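Oxalate--CoA ligase (Arabidopsis thaliana, PDB 5IE2) belongs to the ANL superfamily of AMP-binding enzymes, which pair a large N-terminal with a small C-terminal domain, and holds adenosine-5'-triphosphate in this crystal. Local coordinates at residues 90-95 with 114-119; 161-167 with 181-187; 202-208 with 229-235; 424-428 with 438-442. The contacts are given in a common frame with arbitrary orientation. Where two conformers were deposited one is given. Residue numbers count along the deposited sequence, not the author numbering.

In the fold
The four contacts follow one another along the chain, each closing before the next opens. Interactions 1 to 3 belong to the AMP-binding part of the chain, interaction 4 to its C-terminal domain. Centres of interactions 1 and 2 are about 26 Å apart, those of 2 and 3 about 24 Å, with helix 184-198 leading into strand 205-207. Interaction 4 lies across the chain's centre from interaction 2, about 35 Å between centres. No two contacts touch; they join different parts of the fold: two helix starts, a hairpin, a beta-alpha-beta unit, and a helix beside a small sheet. The side chains of Leu182 and Asp427 lie about 9 Å from the bound ATP, too far for contact, consistent with a nucleotide site between the domains.

Interaction 1: 90-95 with 114-119; sequences YTAEEF and NAPAQE
Two helices, 92-101 and 115-123, meet through their first turns, Ala92 CA lying 4.2 Å from Pro116 CA and Phe95 CA 5.6 Å from Ala117 CA. The first begins with a capping box: Glu94 N donates to Thr91 OG1 (3.1 Å) and Thr91 N to Glu94 OE1 (2.8 Å). In the second, extended Asn114 (chi1 t) is the N-cap, its short amide letting OD1 accept from Ala117 N at 2.9 Å; Asn114 OD1 also approaches Phe95 CE2 to 3.5 Å. Pro116 suits a first turn, where its missing NH costs no helical bond, and its CB lies 3.6 Å from both Tyr90 O and Ala92 N. Ala117 is small enough to sit on the Phe95 ring (chi1 m): CB is 3.5 Å from the centroid, 5° off the normal, a CH-pi contact. Glu119 (tt) extends OE2 to 3.6 Å from Ala92 CB. No hydrogen bond crosses. Strand 104-110 links the helices; Phe95, Asn114 and Ala117 touch Thr62, just after its sheet neighbour, strand 58-61.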
loop_
_atom_site.group_PDB
_atom_site.type_symbol
_atom_site.label_atom_id
_atom_site.label_comp_id
_atom_site.label_asym_id
_atom_site.label_seq_id
_atom_site.Cartn_x
_atom_site.Cartn_y
_atom_site.Cartn_z
ATOM N N TYR A 90 -17.429 -2.098 0.620
ATOM C CA TYR A 90 -18.053 -1.926 1.927
ATOM C C TYR A 90 -19.581 -2.134 1.879
ATOM O O TYR A 90 -20.230 -1.814 0.868
ATOM C CB TYR A 90 -17.767 -0.514 2.478
ATOM C CG TYR A 90 -16.383 -0.300 3.082
ATOM C CD1 TYR A 90 -15.691 -1.322 3.716
ATOM C CD2 TYR A 90 -15.764 0.958 3.015
ATOM C CE1 TYR A 90 -14.428 -1.104 4.295
ATOM C CE2 TYR A 90 -14.521 1.164 3.555
ATOM C CZ TYR A 90 -13.854 0.140 4.214
ATOM O OH TYR A 90 -12.593 0.367 4.760
ATOM N N THR A 91 -20.128 -2.621 2.991
ATOM C CA THR A 91 -21.579 -2.673 3.153
ATOM C C THR A 91 -22.120 -1.279 3.417
ATOM O O THR A 91 -21.354 -0.367 3.751
ATOM C CB THR A 91 -21.973 -3.558 4.301
ATOM O OG1 THR A 91 -21.534 -2.941 5.529
ATOM C CG2 THR A 91 -21.377 -4.956 4.135
ATOM N N ALA A 92 -23.437 -1.101 3.307
ATOM C CA ALA A 92 -24.023 0.203 3.586
ATOM C C ALA A 92 -23.692 0.628 5.034
ATOM O O ALA A 92 -23.472 1.813 5.304
ATOM C CB ALA A 92 -25.542 0.187 3.362
ATOM N N GLU A 93 -23.652 -0.333 5.968
ATOM C CA GLU A 93 -23.367 -0.021 7.375
ATOM C C GLU A 93 -21.930 0.472 7.564
ATOM O O GLU A 93 -21.646 1.421 8.350
ATOM C CB GLU A 93 -23.618 -1.257 8.283
ATOM C CG GLU A 93 -25.001 -1.974 8.057
ATOM C CD GLU A 93 -25.198 -2.602 6.658
ATOM O OE1 GLU A 93 -24.234 -3.117 6.089
ATOM O OE2 GLU A 93 -26.318 -2.570 6.115
ATOM N N GLU A 94 -21.018 -0.199 6.863
ATOM C CA GLU A 94 -19.600 0.203 6.882
ATOM C C GLU A 94 -19.441 1.586 6.279
ATOM O O GLU A 94 -18.774 2.457 6.854
ATOM C CB GLU A 94 -18.748 -0.803 6.145
ATOM C CG GLU A 94 -18.725 -2.175 6.863
ATOM C CD GLU A 94 -18.007 -3.266 6.074
ATOM O OE1 GLU A 94 -18.294 -3.475 4.880
ATOM O OE2 GLU A 94 -17.099 -3.893 6.646
ATOM N N PHE A 95 -20.062 1.805 5.127
ATOM C CA PHE A 95 -20.003 3.138 4.516
ATOM C C PHE A 95 -20.560 4.214 5.431
ATOM O O PHE A 95 -19.995 5.308 5.511
ATOM C CB PHE A 95 -20.751 3.186 3.196
ATOM C CG PHE A 95 -19.931 2.754 2.000
ATOM C CD1 PHE A 95 -18.781 3.446 1.624
ATOM C CD2 PHE A 95 -20.357 1.665 1.210
ATOM C CE1 PHE A 95 -18.042 3.065 0.472
ATOM C CE2 PHE A 95 -19.641 1.298 0.068
ATOM C CZ PHE A 95 -18.468 1.980 -0.287
ATOM N N ASN A 114 -22.535 3.369 -6.779
ATOM C CA ASN A 114 -22.241 2.374 -5.756
ATOM C C ASN A 114 -23.420 2.369 -4.799
ATOM O O ASN A 114 -23.628 3.318 -4.014
ATOM C CB ASN A 114 -20.924 2.694 -5.041
ATOM C CG ASN A 114 -20.553 1.622 -4.013
ATOM O OD1 ASN A 114 -21.281 1.401 -3.062
ATOM N ND2 ASN A 114 -19.429 0.969 -4.209
ATOM N N ALA A 115 -24.259 1.331 -4.875
ATOM C CA ALA A 115 -25.529 1.392 -4.175
ATOM C C ALA A 115 -25.388 1.463 -2.644
ATOM O O ALA A 115 -26.060 2.278 -2.009
ATOM C CB ALA A 115 -26.431 0.198 -4.616
ATOM N N PRO A 116 -24.498 0.642 -2.046
ATOM C CA PRO A 116 -24.339 0.764 -0.593
ATOM C C PRO A 116 -23.802 2.143 -0.183
ATOM O O PRO A 116 -24.267 2.686 0.832
ATOM C CB PRO A 116 -23.325 -0.344 -0.247
ATOM C CG PRO A 116 -23.508 -1.354 -1.337
ATOM C CD PRO A 116 -23.743 -0.506 -2.584
ATOM N N ALA A 117 -22.856 2.709 -0.942
ATOM C CA ALA A 117 -22.305 3.995 -0.530
ATOM C C ALA A 117 -23.368 5.060 -0.694
ATOM O O ALA A 117 -23.532 5.919 0.168
ATOM C CB ALA A 117 -21.035 4.368 -1.336
ATOM N N GLN A 118 -24.128 4.973 -1.771
ATOM C CA GLN A 118 -25.208 5.947 -2.004
ATOM C C GLN A 118 -26.314 5.871 -0.953
ATOM O O GLN A 118 -26.891 6.895 -0.544
ATOM C CB GLN A 118 -25.804 5.740 -3.392
ATOM C CG GLN A 118 -24.882 6.256 -4.481
ATOM C CD GLN A 118 -25.328 5.883 -5.881
ATOM O OE1 GLN A 118 -24.593 5.234 -6.619
ATOM N NE2 GLN A 118 -26.533 6.282 -6.249
ATOM N N GLU A 119 -26.617 4.655 -0.530
ATOM C CA GLU A 119 -27.601 4.395 0.549
ATOM C C GLU A 119 -27.131 5.057 1.850
ATOM O O GLU A 119 -27.890 5.797 2.539
ATOM C CB GLU A 119 -27.776 2.887 0.741
ATOM C CG GLU A 119 -28.784 2.477 1.834
ATOM C CD GLU A 119 -28.830 0.944 2.074
ATOM O OE1 GLU A 119 -28.576 0.182 1.112
ATOM O OE2 GLU A 119 -29.122 0.511 3.226
#

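Interaction 2: 161-167 with 181-187; sequences PDDGALF and PLTQLNL
Five backbone hydrogen bonds join the arms of a beta hairpin, strands 164-169 and 179-183, and the start of helix 184-198. Leu182 N donates to Leu166 O (2.8 Å), while Leu182 O accepts from both Ala165 N (2.9 Å) and Leu166 N (3.0 Å): a classic beta bulge, for which Ala165 turns to psi -31°. Gly164 with Thr183 (CA to CA 4.2 Å) and Phe167 with Pro181 are non-hydrogen-bonded pairs; the short strand axes run at 143°. The turn carries the family's Ser/Thr/Gly-rich loop, where the ATP pocket begins, so the hairpin probably holds a phosphate-binding loop. In the first helical turn, Gln184 N reaches Asp163 O and Leu185 N reaches Pro161 O (both 3.0 Å). Thr183 (p) and Asn186 (m) form its capping box, Asn186 N to Thr183 OG1 and Thr183 N to Asn186 OD1 both 2.9 Å. Asp163 OD2 accepts from backbone His160 N and pairs with Arg80. Leu166 (t, p) packs CD2 3.9 Å from Leu182 CD1 and Leu187 CD2, and small Ala165 admits Leu187: Ala165 CB lies 3.6 Å from Leu187 CD1.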
loop_
_atom_site.group_PDB
_atom_site.type_symbol
_atom_site.label_atom_id
_atom_site.label_comp_id
_atom_site.label_asym_id
_atom_site.label_seq_id
_atom_site.Cartn_x
_atom_site.Cartn_y
_atom_site.Cartn_z
ATOM N N PRO A 161 1.359 23.510 2.477
ATOM C CA PRO A 161 1.928 22.226 2.912
ATOM C C PRO A 161 1.137 21.671 4.107
ATOM O O PRO A 161 0.985 20.470 4.187
ATOM C CB PRO A 161 3.360 22.586 3.332
ATOM C CG PRO A 161 3.695 23.765 2.502
ATOM C CD PRO A 161 2.377 24.566 2.377
ATOM N N ASP A 162 0.578 22.515 4.975
ATOM C CA ASP A 162 -0.102 21.917 6.124
ATOM C C ASP A 162 -1.579 21.670 5.874
ATOM O O ASP A 162 -2.283 21.250 6.785
ATOM C CB ASP A 162 0.090 22.773 7.378
ATOM C CG ASP A 162 -0.756 24.035 7.386
ATOM O OD1 ASP A 162 -1.299 24.410 8.475
ATOM O OD2 ASP A 162 -0.862 24.688 6.326
ATOM N N ASP A 163 -2.065 21.914 4.655
ATOM C CA ASP A 163 -3.466 21.554 4.307
ATOM C C ASP A 163 -3.672 20.042 4.411
ATOM O O ASP A 163 -2.833 19.285 3.942
ATOM C CB ASP A 163 -3.833 21.937 2.858
ATOM C CG ASP A 163 -4.067 23.402 2.672
ATOM O OD1 ASP A 163 -4.287 24.091 3.686
ATOM O OD2 ASP A 163 -4.049 23.838 1.500
ATOM N N GLY A 164 -4.817 19.611 4.939
ATOM C CA GLY A 164 -5.103 18.174 4.878
ATOM C C GLY A 164 -5.279 17.783 3.420
ATOM O O GLY A 164 -5.749 18.570 2.618
ATOM N N ALA A 165 -4.899 16.553 3.067
ATOM C CA ALA A 165 -5.041 16.122 1.698
ATOM C C ALA A 165 -5.616 14.714 1.599
ATOM O O ALA A 165 -6.288 14.394 0.616
ATOM C CB ALA A 165 -3.630 16.169 0.979
ATOM N N LEU A 166 -5.324 13.859 2.588
ATOM C CA LEU A 166 -5.685 12.425 2.447
ATOM C C LEU A 166 -6.084 11.947 3.826
ATOM O O LEU A 166 -5.448 12.328 4.811
ATOM C CB LEU A 166 -4.511 11.633 1.882
ATOM C CG LEU A 166 -4.640 10.113 1.890
ATOM C CD1 LEU A 166 -5.864 9.758 1.052
ATOM C CD2 LEU A 166 -3.377 9.464 1.322
ATOM N N PHE A 167 -7.184 11.219 3.920
ATOM C CA PHE A 167 -7.607 10.677 5.198
ATOM C C PHE A 167 -7.894 9.207 4.933
ATOM O O PHE A 167 -8.665 8.924 4.022
ATOM C CB PHE A 167 -8.863 11.370 5.732
ATOM C CG PHE A 167 -9.334 10.808 7.057
ATOM C CD1 PHE A 167 -8.719 11.188 8.234
ATOM C CD2 PHE A 167 -10.381 9.898 7.116
ATOM C CE1 PHE A 167 -9.145 10.660 9.471
ATOM C CE2 PHE A 167 -10.832 9.368 8.365
ATOM C CZ PHE A 167 -10.233 9.760 9.511
ATOM N N PRO A 181 -4.982 11.234 9.306
ATOM C CA PRO A 181 -4.971 12.423 8.445
ATOM C C PRO A 181 -3.553 12.687 7.948
ATOM O O PRO A 181 -2.602 12.659 8.741
ATOM C CB PRO A 181 -5.478 13.544 9.349
ATOM C CG PRO A 181 -5.080 13.133 10.698
ATOM C CD PRO A 181 -4.992 11.588 10.732
ATOM N N LEU A 182 -3.438 12.890 6.635
ATOM C CA LEU A 182 -2.164 13.166 5.974
ATOM C C LEU A 182 -2.276 14.457 5.182
ATOM O O LEU A 182 -3.319 14.733 4.591
ATOM C CB LEU A 182 -1.807 12.009 5.017
ATOM C CG LEU A 182 -1.741 10.689 5.847
ATOM C CD1 LEU A 182 -1.628 9.492 4.834
ATOM C CD2 LEU A 182 -0.531 10.670 6.844
ATOM N N THR A 183 -1.205 15.251 5.206
ATOM C CA THR A 183 -1.202 16.578 4.616
ATOM C C THR A 183 -0.580 16.589 3.199
ATOM O O THR A 183 -0.007 15.601 2.718
ATOM C CB THR A 183 -0.364 17.542 5.460
ATOM O OG1 THR A 183 0.944 16.961 5.562
ATOM C CG2 THR A 183 -0.975 17.687 6.882
ATOM N N GLN A 184 -0.656 17.758 2.556
ATOM C CA GLN A 184 0.044 18.003 1.295
ATOM C C GLN A 184 1.515 17.723 1.486
ATOM O O GLN A 184 2.198 17.143 0.626
ATOM C CB GLN A 184 -0.144 19.473 0.842
ATOM C CG GLN A 184 -1.482 19.734 0.146
ATOM C CD GLN A 184 -1.418 19.496 -1.372
ATOM O OE1 GLN A 184 -0.438 19.014 -1.900
ATOM N NE2 GLN A 184 -2.485 19.870 -2.066
ATOM N N LEU A 185 2.008 18.168 2.635
ATOM C CA LEU A 185 3.425 17.985 2.922
ATOM C C LEU A 185 3.767 16.514 3.099
ATOM O O LEU A 185 4.790 16.038 2.572
ATOM C CB LEU A 185 3.819 18.807 4.157
ATOM C CG LEU A 185 5.250 18.600 4.731
ATOM C CD1 LEU A 185 6.330 18.919 3.702
ATOM C CD2 LEU A 185 5.456 19.454 6.046
ATOM N N ASN A 186 2.936 15.777 3.854
ATOM C CA ASN A 186 3.147 14.341 3.984
ATOM C C ASN A 186 3.291 13.689 2.576
ATOM O O ASN A 186 4.241 12.901 2.295
ATOM C CB ASN A 186 1.967 13.681 4.720
ATOM C CG ASN A 186 1.914 13.953 6.233
ATOM O OD1 ASN A 186 0.822 13.941 6.803
ATOM N ND2 ASN A 186 3.062 14.198 6.895
ATOM N N LEU A 187 2.339 14.000 1.696
ATOM C CA LEU A 187 2.305 13.375 0.358
ATOM C C LEU A 187 3.536 13.756 -0.472
ATOM O O LEU A 187 4.162 12.903 -1.102
ATOM C CB LEU A 187 1.032 13.786 -0.402
ATOM C CG LEU A 187 -0.300 13.292 0.231
ATOM C CD1 LEU A 187 -1.460 13.799 -0.641
ATOM C CD2 LEU A 187 -0.406 11.810 0.246
HETATM O O HOH W 1 -4.134 22.047 -0.451
#

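Interaction 3: 202-208 with 229-235; sequences ESDSTVI and GAAVTLP
Strands 205-207 and 231-234 run parallel as the two strands of a beta-alpha-beta crossover whose linking helix is 215-227. Their short axes approach to 4.8 Å at 19°, and Ser205, Thr206 and Val207 pair with Ala231, Val232 and Thr233 at CA separations of 4.6, 5.1 and 4.7 Å.

The backbone hydrogen bonds form the staggered ladder of a parallel pair: Ala231 N to Asp204 O (3.0 Å), Thr206 N to Ala231 O (3.0 Å), Thr233 N to Thr206 O (2.8 Å) and Ile208 N to Thr233 O (3.1 Å). CA-H...O contacts reinforce it, as between Ser205 CA and Ala231 O (3.3 Å).

Among apolar contacts, Ile208 (mm) sets CG1 3.4 Å from Val232 CG1 and 3.7 Å from Leu234 CD2. Branched Val232 and Thr206 suit extended backbone and face helix 215-227; on the opposite face Val207 meets helix 242-251.

For turns, Gly229 ends the linking helix in a Schellman motif with phi 77°, and a CB there would crowd Glu202 CB at 3.4 Å.

Polar side chains gather round one water, 2.7 Å from Ser205 OG, 3.0 Å from Thr206 O and 2.7 Å from Thr233 OG1; Ser205 OG also bonds Tyr252 O, Thr233 OG1 bonds Arg21, and Thr206 OG1 bonds Trp256 O. Both faces thus mix apolar groups with hydroxyls, and these buried hydroxyls find partners in water, backbone carbonyls or Arg21.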
loop_
_atom_site.group_PDB
_atom_site.type_symbol
_atom_site.label_atom_id
_atom_site.label_comp_id
_atom_site.label_asym_id
_atom_site.label_seq_id
_atom_site.Cartn_x
_atom_site.Cartn_y
_atom_site.Cartn_z
ATOM N N GLU A 202 11.110 10.410 -16.019
ATOM C CA GLU A 202 9.973 10.515 -16.921
ATOM C C GLU A 202 9.930 9.370 -17.930
ATOM O O GLU A 202 8.917 9.208 -18.631
ATOM C CB GLU A 202 10.005 11.872 -17.650
ATOM C CG GLU A 202 11.217 12.007 -18.610
ATOM C CD GLU A 202 12.522 12.525 -17.959
ATOM O OE1 GLU A 202 12.687 12.529 -16.712
ATOM O OE2 GLU A 202 13.430 12.952 -18.725
ATOM N N SER A 203 10.994 8.568 -18.064
ATOM C CA SER A 203 10.905 7.424 -18.977
ATOM C C SER A 203 10.326 6.161 -18.318
ATOM O O SER A 203 10.142 5.131 -18.983
ATOM C CB SER A 203 12.281 7.097 -19.579
ATOM O OG SER A 203 13.188 6.723 -18.562
ATOM N N ASP A 204 10.014 6.219 -17.027
ATOM C CA ASP A 204 9.449 5.026 -16.389
ATOM C C ASP A 204 7.947 4.871 -16.644
ATOM O O ASP A 204 7.244 5.798 -17.048
ATOM C CB ASP A 204 9.706 5.048 -14.853
ATOM C CG ASP A 204 11.182 4.697 -14.524
ATOM O OD1 ASP A 204 11.620 3.630 -14.988
ATOM O OD2 ASP A 204 11.913 5.539 -13.919
ATOM N N SER A 205 7.470 3.649 -16.410
ATOM C CA SER A 205 6.120 3.295 -16.735
ATOM C C SER A 205 5.737 2.098 -15.884
ATOM O O SER A 205 6.560 1.196 -15.717
ATOM C CB SER A 205 6.029 2.928 -18.229
ATOM O OG SER A 205 4.810 2.267 -18.491
ATOM N N THR A 206 4.509 2.074 -15.370
ATOM C CA THR A 206 4.078 0.917 -14.562
ATOM C C THR A 206 2.603 0.612 -14.750
ATOM O O THR A 206 1.827 1.439 -15.286
ATOM C CB THR A 206 4.379 1.128 -13.033
ATOM O OG1 THR A 206 4.267 -0.136 -12.389
ATOM C CG2 THR A 206 3.380 2.086 -12.389
ATOM N N VAL A 207 2.203 -0.597 -14.323
ATOM C CA VAL A 207 0.795 -1.003 -14.314
ATOM C C VAL A 207 0.384 -1.152 -12.853
ATOM O O VAL A 207 1.090 -1.820 -12.110
ATOM C CB VAL A 207 0.573 -2.352 -15.052
ATOM C CG1 VAL A 207 -0.871 -2.889 -14.823
ATOM C CG2 VAL A 207 0.905 -2.174 -16.571
ATOM N N ILE A 208 -0.717 -0.522 -12.470
ATOM C CA ILE A 208 -1.239 -0.580 -11.089
ATOM C C ILE A 208 -1.961 -1.914 -10.861
ATOM O O ILE A 208 -2.934 -2.242 -11.577
ATOM C CB ILE A 208 -2.234 0.568 -10.807
ATOM C CG1 ILE A 208 -1.579 1.929 -11.070
ATOM C CG2 ILE A 208 -2.794 0.441 -9.348
ATOM C CD1 ILE A 208 -0.450 2.237 -10.099
ATOM N N GLY A 229 7.033 12.572 -13.646
ATOM C CA GLY A 229 6.712 12.744 -15.083
ATOM C C GLY A 229 6.639 11.394 -15.798
ATOM O O GLY A 229 6.656 11.320 -17.046
ATOM N N ALA A 230 6.566 10.325 -15.002
ATOM C CA ALA A 230 6.461 8.935 -15.519
ATOM C C ALA A 230 5.006 8.632 -15.899
ATOM O O ALA A 230 4.104 9.483 -15.732
ATOM C CB ALA A 230 6.974 7.888 -14.439
ATOM N N ALA A 231 4.758 7.405 -16.373
ATOM C CA ALA A 231 3.398 6.995 -16.758
ATOM C C ALA A 231 2.868 5.832 -15.916
ATOM O O ALA A 231 3.633 4.985 -15.409
ATOM C CB ALA A 231 3.362 6.592 -18.260
ATOM N N VAL A 232 1.557 5.820 -15.806
ATOM C CA VAL A 232 0.805 4.814 -15.069
ATOM C C VAL A 232 -0.262 4.234 -15.961
ATOM O O VAL A 232 -0.956 4.991 -16.601
ATOM C CB VAL A 232 0.118 5.496 -13.826
ATOM C CG1 VAL A 232 -0.713 4.508 -13.066
ATOM C CG2 VAL A 232 1.193 6.096 -12.909
ATOM N N THR A 233 -0.435 2.910 -15.953
ATOM C CA THR A 233 -1.546 2.287 -16.695
ATOM C C THR A 233 -2.480 1.602 -15.726
ATOM O O THR A 233 -2.033 0.871 -14.843
ATOM C CB THR A 233 -1.031 1.267 -17.725
ATOM O OG1 THR A 233 -0.211 1.955 -18.690
ATOM C CG2 THR A 233 -2.226 0.516 -18.451
ATOM N N LEU A 234 -3.774 1.852 -15.854
ATOM C CA LEU A 234 -4.786 1.148 -15.070
ATOM C C LEU A 234 -5.337 0.002 -15.923
ATOM O O LEU A 234 -5.665 0.209 -17.106
ATOM C CB LEU A 234 -5.926 2.101 -14.675
ATOM C CG LEU A 234 -5.417 3.417 -14.040
ATOM C CD1 LEU A 234 -6.577 4.339 -13.750
ATOM C CD2 LEU A 234 -4.647 2.995 -12.757
ATOM N N PRO A 235 -5.453 -1.180 -15.342
ATOM C CA PRO A 235 -6.135 -2.288 -16.073
ATOM C C PRO A 235 -7.581 -1.934 -16.502
ATOM O O PRO A 235 -8.337 -1.192 -15.844
ATOM C CB PRO A 235 -6.161 -3.438 -15.061
ATOM C CG PRO A 235 -4.978 -3.164 -14.100
ATOM C CD PRO A 235 -4.996 -1.591 -14.000
HETATM O O HOH W 2 2.249 2.777 -17.894
#

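Interaction 4: 424-428 with 438-442; sequences IEVDA and QGVAF
This is a buried helix-on-strand contact, small in area, between helix 423-430 and strand 436-446. Over the segments the axes approach to 7.1 Å and run nearly antiparallel, at 152°, with Asp427 CA 5.5 Å from Val440 CA. One hydrogen bond crosses: Asp427 (chi1 m, chi2 -7°) turns OD1 to Ala441 N at 2.6 Å. An aspartate suits this place because Gln438, Val440 and Phe442 bond through their backbones to strand 450-459, whereas the NH of Ala441 points to the other side of this edge strand. Asp427 OD2 makes a salt bridge with Arg503, which also bonds Ala441 O. The same OD2 accepts from a water (3.0 Å) that donates as well to Gly439 O (3.1 Å). All this belongs to the small C-terminal domain of the AMP-binding family, a three-stranded sheet flanked by helices: helix 423-430 packs beside the strand's edge, on the side toward which Ala441 CB points, while Val440 and Phe442 point away, onto helix 503-510. Val426 (t) places CG1 4.0 Å from Ala441 CB, and both side chains touch Ile453. The CA-to-CB bond of Gln438 points away; its OE1 accepts from Gly439 N at 3.0 Å, and its NE2 bonds Gln265.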
loop_
_atom_site.group_PDB
_atom_site.type_symbol
_atom_site.label_atom_id
_atom_site.label_comp_id
_atom_site.label_asym_id
_atom_site.label_seq_id
_atom_site.Cartn_x
_atom_site.Cartn_y
_atom_site.Cartn_z
ATOM N N ILE A 424 7.013 -14.300 11.062
ATOM C CA ILE A 424 7.679 -13.981 9.773
ATOM C C ILE A 424 8.701 -15.064 9.383
ATOM O O ILE A 424 8.721 -15.589 8.241
ATOM C CB ILE A 424 8.416 -12.595 9.877
ATOM C CG1 ILE A 424 7.382 -11.478 9.880
ATOM C CG2 ILE A 424 9.439 -12.382 8.717
ATOM C CD1 ILE A 424 8.026 -10.088 9.916
ATOM N N GLU A 425 9.558 -15.385 10.351
ATOM C CA GLU A 425 10.640 -16.355 10.125
ATOM C C GLU A 425 10.063 -17.733 9.747
ATOM O O GLU A 425 10.519 -18.449 8.788
ATOM C CB GLU A 425 11.533 -16.490 11.373
ATOM C CG GLU A 425 12.697 -17.452 11.167
ATOM C CD GLU A 425 13.579 -17.705 12.416
ATOM O OE1 GLU A 425 13.227 -17.282 13.540
ATOM O OE2 GLU A 425 14.629 -18.373 12.247
ATOM N N VAL A 426 9.064 -18.138 10.530
ATOM C CA VAL A 426 8.476 -19.470 10.302
ATOM C C VAL A 426 7.724 -19.505 8.957
ATOM O O VAL A 426 7.871 -20.487 8.211
ATOM C CB VAL A 426 7.550 -19.887 11.467
ATOM C CG1 VAL A 426 6.882 -21.231 11.194
ATOM C CG2 VAL A 426 8.319 -19.972 12.753
ATOM N N ASP A 427 6.978 -18.436 8.612
ATOM C CA ASP A 427 6.298 -18.356 7.298
ATOM C C ASP A 427 7.266 -18.580 6.148
ATOM O O ASP A 427 6.947 -19.249 5.124
ATOM C CB ASP A 427 5.669 -16.969 7.019
ATOM C CG ASP A 427 4.449 -16.649 7.864
ATOM O OD1 ASP A 427 3.969 -17.521 8.598
ATOM O OD2 ASP A 427 3.942 -15.488 7.768
ATOM N N ALA A 428 8.413 -17.911 6.283
ATOM C CA ALA A 428 9.421 -18.001 5.232
ATOM C C ALA A 428 9.852 -19.468 5.078
ATOM O O ALA A 428 10.082 -19.943 3.968
ATOM C CB ALA A 428 10.625 -17.112 5.551
ATOM N N GLN A 438 0.816 -21.741 -0.266
ATOM C CA GLN A 438 0.700 -20.609 0.642
ATOM C C GLN A 438 0.815 -21.052 2.099
ATOM O O GLN A 438 0.489 -22.181 2.429
ATOM C CB GLN A 438 -0.616 -19.846 0.423
ATOM C CG GLN A 438 -0.741 -18.579 1.286
ATOM C CD GLN A 438 0.351 -17.502 0.990
ATOM O OE1 GLN A 438 1.499 -17.585 1.481
ATOM N NE2 GLN A 438 -0.032 -16.467 0.202
ATOM N N GLY A 439 1.298 -20.192 2.985
ATOM C CA GLY A 439 1.409 -20.611 4.394
ATOM C C GLY A 439 1.403 -19.449 5.374
ATOM O O GLY A 439 1.900 -18.365 5.029
ATOM N N VAL A 440 0.880 -19.651 6.588
ATOM C CA VAL A 440 0.832 -18.558 7.559
ATOM C C VAL A 440 0.968 -19.136 8.962
ATOM O O VAL A 440 0.293 -20.115 9.313
ATOM C CB VAL A 440 -0.490 -17.704 7.474
ATOM C CG1 VAL A 440 -1.708 -18.601 7.667
ATOM C CG2 VAL A 440 -0.498 -16.573 8.521
ATOM N N ALA A 441 1.877 -18.576 9.754
ATOM C CA ALA A 441 2.047 -19.014 11.141
ATOM C C ALA A 441 1.356 -18.049 12.075
ATOM O O ALA A 441 1.220 -16.877 11.734
ATOM C CB ALA A 441 3.550 -19.127 11.520
ATOM N N PHE A 442 0.988 -18.514 13.274
ATOM C CA PHE A 442 0.219 -17.681 14.199
ATOM C C PHE A 442 0.266 -18.235 15.614
ATOM O O PHE A 442 0.474 -19.441 15.827
ATOM C CB PHE A 442 -1.248 -17.535 13.719
ATOM C CG PHE A 442 -1.981 -18.850 13.521
ATOM C CD1 PHE A 442 -2.658 -19.435 14.578
ATOM C CD2 PHE A 442 -2.028 -19.465 12.279
ATOM C CE1 PHE A 442 -3.348 -20.635 14.411
ATOM C CE2 PHE A 442 -2.721 -20.662 12.103
ATOM C CZ PHE A 442 -3.371 -21.250 13.179
HETATM O O HOH W 3 1.821 -15.359 5.638
#